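Side-chain contacts in acetolactate synthase, small subunit (Thermotoga maritima, PDB 2FGC), which is the small subunit of acetolactate synthase, probably a regulatory subunit, built from an ACT domain followed by a second domain of similar beta-alpha-beta design: residues Q90-K93 with V98-T101; E134-K139 with R156-A161. One frame throughout, in Å; residues are numbered along the deposited sequence.

Overall arrangement
The two contacts sit on opposite sides of the chain's centre, their own centres 34 Å apart and their nearest atoms about 17 Å apart, each in its own four-stranded antiparallel sheet domain. Contact 1 joins a helix end to a strand of the first sheet that is outermost within this chain, and is partly buried: Ala-91 and Val-100 are buried, while the tyrosine beside them is partly exposed. Contact 2 joins the ends of two helices lying on the second sheet, and lies at the surface. Their chemistry follows their places. In contact 1 a tyrosine hydroxyl receives a backbone N-H; in contact 2 a lysine ammonium reaches a backbone carbonyl beside a phenylalanine ring.

Contact 1 of 2, residues Q90-K93 with V98-T101; sequences QAYK and VKVT
The backbone N of Val-100 donates a hydrogen bond to Tyr-92 OH, 2.8 Å long and nearly straight, with an N-H...O angle of 166°. The same residue meets the phenol a second time through its side chain: CG2 lies over one face of the Tyr-92 ring, 3.9 Å from the ring centroid and 15° off the normal, a CH-pi contact displaced toward the rim. Bond and methyl together restrict where the ring can sit. Val-100 has CG1 anti to its backbone N (chi1 179°), which sets CG2 beside that N and brings methyl and donor to the same phenol. CG2 also packs on Ala-91 CB at 3.8 Å, where a short methyl suits the close approach of helix to strand. At the ring's edge lies the carbonyl carbon of Val-98, 4.2 Å from Tyr-92 CE1. A tyrosine serves this partly exposed position well, since its ring can cover a valine while its hydroxyl meets a strand N-H. A magnesium ion lies about 5 Å from the tyrosine side chain, too far for direct coordination. On strand 28-37, Val-32 and Met-34 also pack against Val-100, while Val-98 and Lys-99 sit together opposite the single residue Leu-35, a classic beta bulge. The contact joins the end of helix 83-91 and the residue after it to strand 97-102, the last alpha-beta unit of the ACT domain's beta-alpha-beta-beta-alpha-beta fold.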
loop_
_atom_site.group_PDB
_atom_site.type_symbol
_atom_site.label_atom_id
_atom_site.label_comp_id
_atom_site.label_asym_id
_atom_site.label_seq_id
_atom_site.Cartn_x
_atom_site.Cartn_y
_atom_site.Cartn_z
ATOM N N GLN A 90 -4.630 4.834 -23.250
ATOM C CA GLN A 90 -4.950 6.086 -22.507
ATOM C C GLN A 90 -3.910 6.573 -21.488
ATOM O O GLN A 90 -3.759 7.777 -21.294
ATOM C CB GLN A 90 -6.264 5.932 -21.728
ATOM C CG GLN A 90 -7.431 5.392 -22.527
ATOM C CD GLN A 90 -7.802 6.269 -23.679
ATOM O OE1 GLN A 90 -7.727 7.490 -23.585
ATOM N NE2 GLN A 90 -8.205 5.654 -24.785
ATOM N N ALA A 91 -3.248 5.658 -20.790
ATOM C CA ALA A 91 -2.204 6.063 -19.867
ATOM C C ALA A 91 -1.050 6.785 -20.615
ATOM O O ALA A 91 -0.611 7.892 -20.214
ATOM C CB ALA A 91 -1.674 4.819 -19.042
ATOM N N TYR A 92 -0.631 6.176 -21.738
ATOM C CA TYR A 92 0.511 6.621 -22.528
ATOM C C TYR A 92 0.356 8.048 -23.002
ATOM O O TYR A 92 1.312 8.671 -23.374
ATOM C CB TYR A 92 0.865 5.634 -23.665
ATOM C CG TYR A 92 1.774 4.484 -23.210
ATOM C CD1 TYR A 92 2.926 4.731 -22.452
ATOM C CD2 TYR A 92 1.487 3.151 -23.536
ATOM C CE1 TYR A 92 3.775 3.681 -22.036
ATOM C CE2 TYR A 92 2.322 2.088 -23.138
ATOM C CZ TYR A 92 3.460 2.355 -22.375
ATOM O OH TYR A 92 4.267 1.306 -21.966
ATOM N N LYS A 93 -0.835 8.601 -22.875
ATOM C CA LYS A 93 -1.054 9.979 -23.290
ATOM C C LYS A 93 -0.648 10.978 -22.212
ATOM O O LYS A 93 -0.596 12.182 -22.440
ATOM C CB LYS A 93 -2.506 10.194 -23.729
ATOM C CG LYS A 93 -3.049 9.036 -24.527
ATOM C CD LYS A 93 -4.153 9.450 -25.471
ATOM C CE LYS A 93 -4.083 8.473 -26.674
ATOM N NZ LYS A 93 -5.444 8.215 -27.250
ATOM N N VAL A 98 5.568 6.302 -18.410
ATOM C CA VAL A 98 6.811 5.997 -19.108
ATOM C C VAL A 98 6.932 4.504 -19.394
ATOM O O VAL A 98 7.636 4.094 -20.316
ATOM C CB VAL A 98 8.038 6.456 -18.299
ATOM C CG1 VAL A 98 7.688 7.662 -17.441
ATOM C CG2 VAL A 98 8.565 5.317 -17.440
ATOM N N LYS A 99 6.189 3.688 -18.686
ATOM C CA LYS A 99 6.006 2.305 -19.061
ATOM C C LYS A 99 4.765 1.747 -18.366
ATOM O O LYS A 99 4.584 1.951 -17.146
ATOM C CB LYS A 99 7.227 1.440 -18.696
ATOM C CG LYS A 99 7.336 0.257 -19.639
ATOM C CD LYS A 99 8.203 -0.840 -19.132
ATOM C CE LYS A 99 8.274 -1.922 -20.197
ATOM N NZ LYS A 99 9.067 -3.059 -19.693
ATOM N N VAL A 100 3.932 1.048 -19.148
ATOM C CA VAL A 100 2.743 0.338 -18.644
ATOM C C VAL A 100 3.021 -1.148 -18.840
ATOM O O VAL A 100 3.389 -1.564 -19.907
ATOM C CB VAL A 100 1.426 0.772 -19.393
ATOM C CG1 VAL A 100 0.212 0.020 -18.877
ATOM C CG2 VAL A 100 1.201 2.291 -19.303
ATOM N N THR A 101 2.916 -1.912 -17.775
ATOM C CA THR A 101 3.176 -3.362 -17.744
ATOM C C THR A 101 1.903 -4.089 -17.261
ATOM O O THR A 101 1.555 -4.012 -16.082
ATOM C CB THR A 101 4.298 -3.720 -16.687
ATOM O OG1 THR A 101 5.489 -2.959 -16.941
ATOM C CG2 THR A 101 4.629 -5.249 -16.654
#

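Contact 2 of 2, residues E134-K139 with R156-A161; sequences EIFRGK and RSKVEA
The Phe-136 ring meets Ala-161 CB at its edge, near the ring plane and 4.3 Å from CE2, while the backbone O of Lys-158 comes in obliquely, 3.5 Å from Phe-136 CE2. Lys-158 CG lies 3.7 Å from Phe-136 CD2. Phe-162, the next residue after Ala-161 on helix 156-165, adds an edge-to-face ring contact. The lysine and phenylalanine side chains run antiparallel alongside each other, each heading for the other's backbone: with CG anti to its backbone N (chi1 170°) and the rest of the chain extended, Lys-158 carries its ammonium to Phe-136. NZ makes a weak hydrogen bond of 3.1 Å to Phe-136 O. Phe-136 sits just before Arg-137, the C-prime residue, at positive phi, of the Schellman motif ending helix 126-135, in which Gly-138 N bonds to Val-133 O and Arg-137 N to Glu-134 O; its carbonyl thus lies in the turn that ends the helix. Lysine suits the place because its methylenes can pass an aromatic ring while its ammonium reaches the end of a helix, whose carbonyls would probably attract a cation, in a contact at the protein surface. Arg-137 NH1 stands 5.0 Å from Lys-158 NZ, a separation at which the two like charges would probably repel each other somewhat.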
loop_
_atom_site.group_PDB
_atom_site.type_symbol
_atom_site.label_atom_id
_atom_site.label_comp_id
_atom_site.label_asym_id
_atom_site.label_seq_id
_atom_site.Cartn_x
_atom_site.Cartn_y
_atom_site.Cartn_z
ATOM N N GLU A 134 -0.957 -16.084 15.264
ATOM C CA GLU A 134 0.043 -17.133 15.011
ATOM C C GLU A 134 -0.307 -17.996 13.805
ATOM O O GLU A 134 0.537 -18.208 12.956
ATOM C CB GLU A 134 0.219 -18.048 16.215
ATOM C CG GLU A 134 0.761 -17.352 17.431
ATOM C CD GLU A 134 1.168 -18.309 18.545
ATOM O OE1 GLU A 134 1.500 -19.498 18.217
ATOM O OE2 GLU A 134 1.145 -17.851 19.745
ATOM N N ILE A 135 -1.546 -18.504 13.747
ATOM C CA ILE A 135 -2.014 -19.301 12.597
ATOM C C ILE A 135 -1.875 -18.515 11.287
ATOM O O ILE A 135 -1.490 -19.066 10.267
ATOM C CB ILE A 135 -3.500 -19.780 12.773
ATOM C CG1 ILE A 135 -3.581 -20.853 13.862
ATOM C CG2 ILE A 135 -4.071 -20.327 11.460
ATOM C CD1 ILE A 135 -4.936 -20.930 14.569
ATOM N N PHE A 136 -2.180 -17.228 11.281
ATOM C CA PHE A 136 -2.006 -16.501 10.028
ATOM C C PHE A 136 -0.608 -15.920 9.815
ATOM O O PHE A 136 -0.418 -15.217 8.855
ATOM C CB PHE A 136 -3.034 -15.400 9.894
ATOM C CG PHE A 136 -4.374 -15.901 9.453
ATOM C CD1 PHE A 136 -5.148 -16.702 10.307
ATOM C CD2 PHE A 136 -4.872 -15.615 8.180
ATOM C CE1 PHE A 136 -6.422 -17.212 9.935
ATOM C CE2 PHE A 136 -6.140 -16.148 7.786
ATOM C CZ PHE A 136 -6.914 -16.957 8.694
ATOM N N ARG A 137 0.350 -16.216 10.698
ATOM C CA ARG A 137 1.714 -15.665 10.603
ATOM C C ARG A 137 1.718 -14.116 10.557
ATOM O O ARG A 137 2.573 -13.494 9.919
ATOM C CB ARG A 137 2.455 -16.260 9.399
ATOM C CG ARG A 137 2.558 -17.808 9.458
ATOM C CD ARG A 137 3.516 -18.313 8.408
ATOM N NE ARG A 137 3.680 -19.740 8.554
ATOM C CZ ARG A 137 2.880 -20.639 7.985
ATOM N NH1 ARG A 137 1.879 -20.248 7.190
ATOM N NH2 ARG A 137 3.090 -21.936 8.200
ATOM N N GLY A 138 0.746 -13.512 11.230
ATOM C CA GLY A 138 0.753 -12.066 11.460
ATOM C C GLY A 138 1.724 -11.671 12.568
ATOM O O GLY A 138 2.373 -12.537 13.162
ATOM N N LYS A 139 1.818 -10.456 12.954
ATOM C CA LYS A 139 2.748 -9.916 13.912
ATOM C C LYS A 139 2.028 -8.939 14.822
ATOM O O LYS A 139 1.253 -8.120 14.369
ATOM C CB LYS A 139 3.882 -9.208 13.189
ATOM C CG LYS A 139 5.237 -9.766 13.467
ATOM C CD LYS A 139 5.386 -11.158 12.919
ATOM C CE LYS A 139 6.346 -11.994 13.751
ATOM N NZ LYS A 139 6.947 -13.097 12.955
ATOM N N ARG A 156 -4.968 -11.269 -0.898
ATOM C CA ARG A 156 -6.126 -10.528 -0.406
ATOM C C ARG A 156 -7.142 -11.429 0.325
ATOM O O ARG A 156 -7.708 -11.044 1.362
ATOM C CB ARG A 156 -6.808 -9.717 -1.506
ATOM C CG ARG A 156 -8.178 -9.189 -1.092
ATOM C CD ARG A 156 -8.700 -8.160 -2.059
ATOM N NE ARG A 156 -8.075 -6.851 -1.859
ATOM C CZ ARG A 156 -8.432 -5.731 -2.485
ATOM N NH1 ARG A 156 -9.447 -5.749 -3.369
ATOM N NH2 ARG A 156 -7.764 -4.593 -2.223
ATOM N N SER A 157 -7.353 -12.638 -0.171
ATOM C CA SER A 157 -8.225 -13.556 0.537
ATOM C C SER A 157 -7.635 -14.096 1.866
ATOM O O SER A 157 -8.360 -14.586 2.697
ATOM C CB SER A 157 -8.667 -14.690 -0.401
ATOM O OG SER A 157 -7.540 -15.460 -0.762
ATOM N N LYS A 158 -6.337 -14.011 2.099
ATOM C CA LYS A 158 -5.834 -14.405 3.421
ATOM C C LYS A 158 -6.106 -13.247 4.407
ATOM O O LYS A 158 -6.581 -13.454 5.538
ATOM C CB LYS A 158 -4.362 -14.767 3.351
ATOM C CG LYS A 158 -3.694 -14.963 4.748
ATOM C CD LYS A 158 -2.282 -15.528 4.637
ATOM C CE LYS A 158 -1.380 -15.085 5.783
ATOM N NZ LYS A 158 -0.080 -15.834 5.850
ATOM N N VAL A 159 -5.836 -12.034 3.942
ATOM C CA VAL A 159 -6.041 -10.824 4.700
ATOM C C VAL A 159 -7.512 -10.693 5.078
ATOM O O VAL A 159 -7.826 -10.401 6.228
ATOM C CB VAL A 159 -5.474 -9.575 3.955
ATOM C CG1 VAL A 159 -5.717 -8.310 4.770
ATOM C CG2 VAL A 159 -3.956 -9.713 3.783
ATOM N N GLU A 160 -8.420 -10.944 4.140
ATOM C CA GLU A 160 -9.824 -10.781 4.428
ATOM C C GLU A 160 -10.371 -11.875 5.322
ATOM O O GLU A 160 -11.125 -11.614 6.271
ATOM C CB GLU A 160 -10.621 -10.661 3.133
ATOM C CG GLU A 160 -10.804 -9.197 2.779
ATOM C CD GLU A 160 -11.056 -8.954 1.303
ATOM O OE1 GLU A 160 -11.404 -9.926 0.585
ATOM O OE2 GLU A 160 -10.902 -7.783 0.861
ATOM N N ALA A 161 -9.973 -13.106 5.039
ATOM C CA ALA A 161 -10.330 -14.231 5.905
ATOM C C ALA A 161 -9.901 -13.914 7.348
ATOM O O ALA A 161 -10.635 -14.161 8.307
ATOM C CB ALA A 161 -9.697 -15.510 5.403
#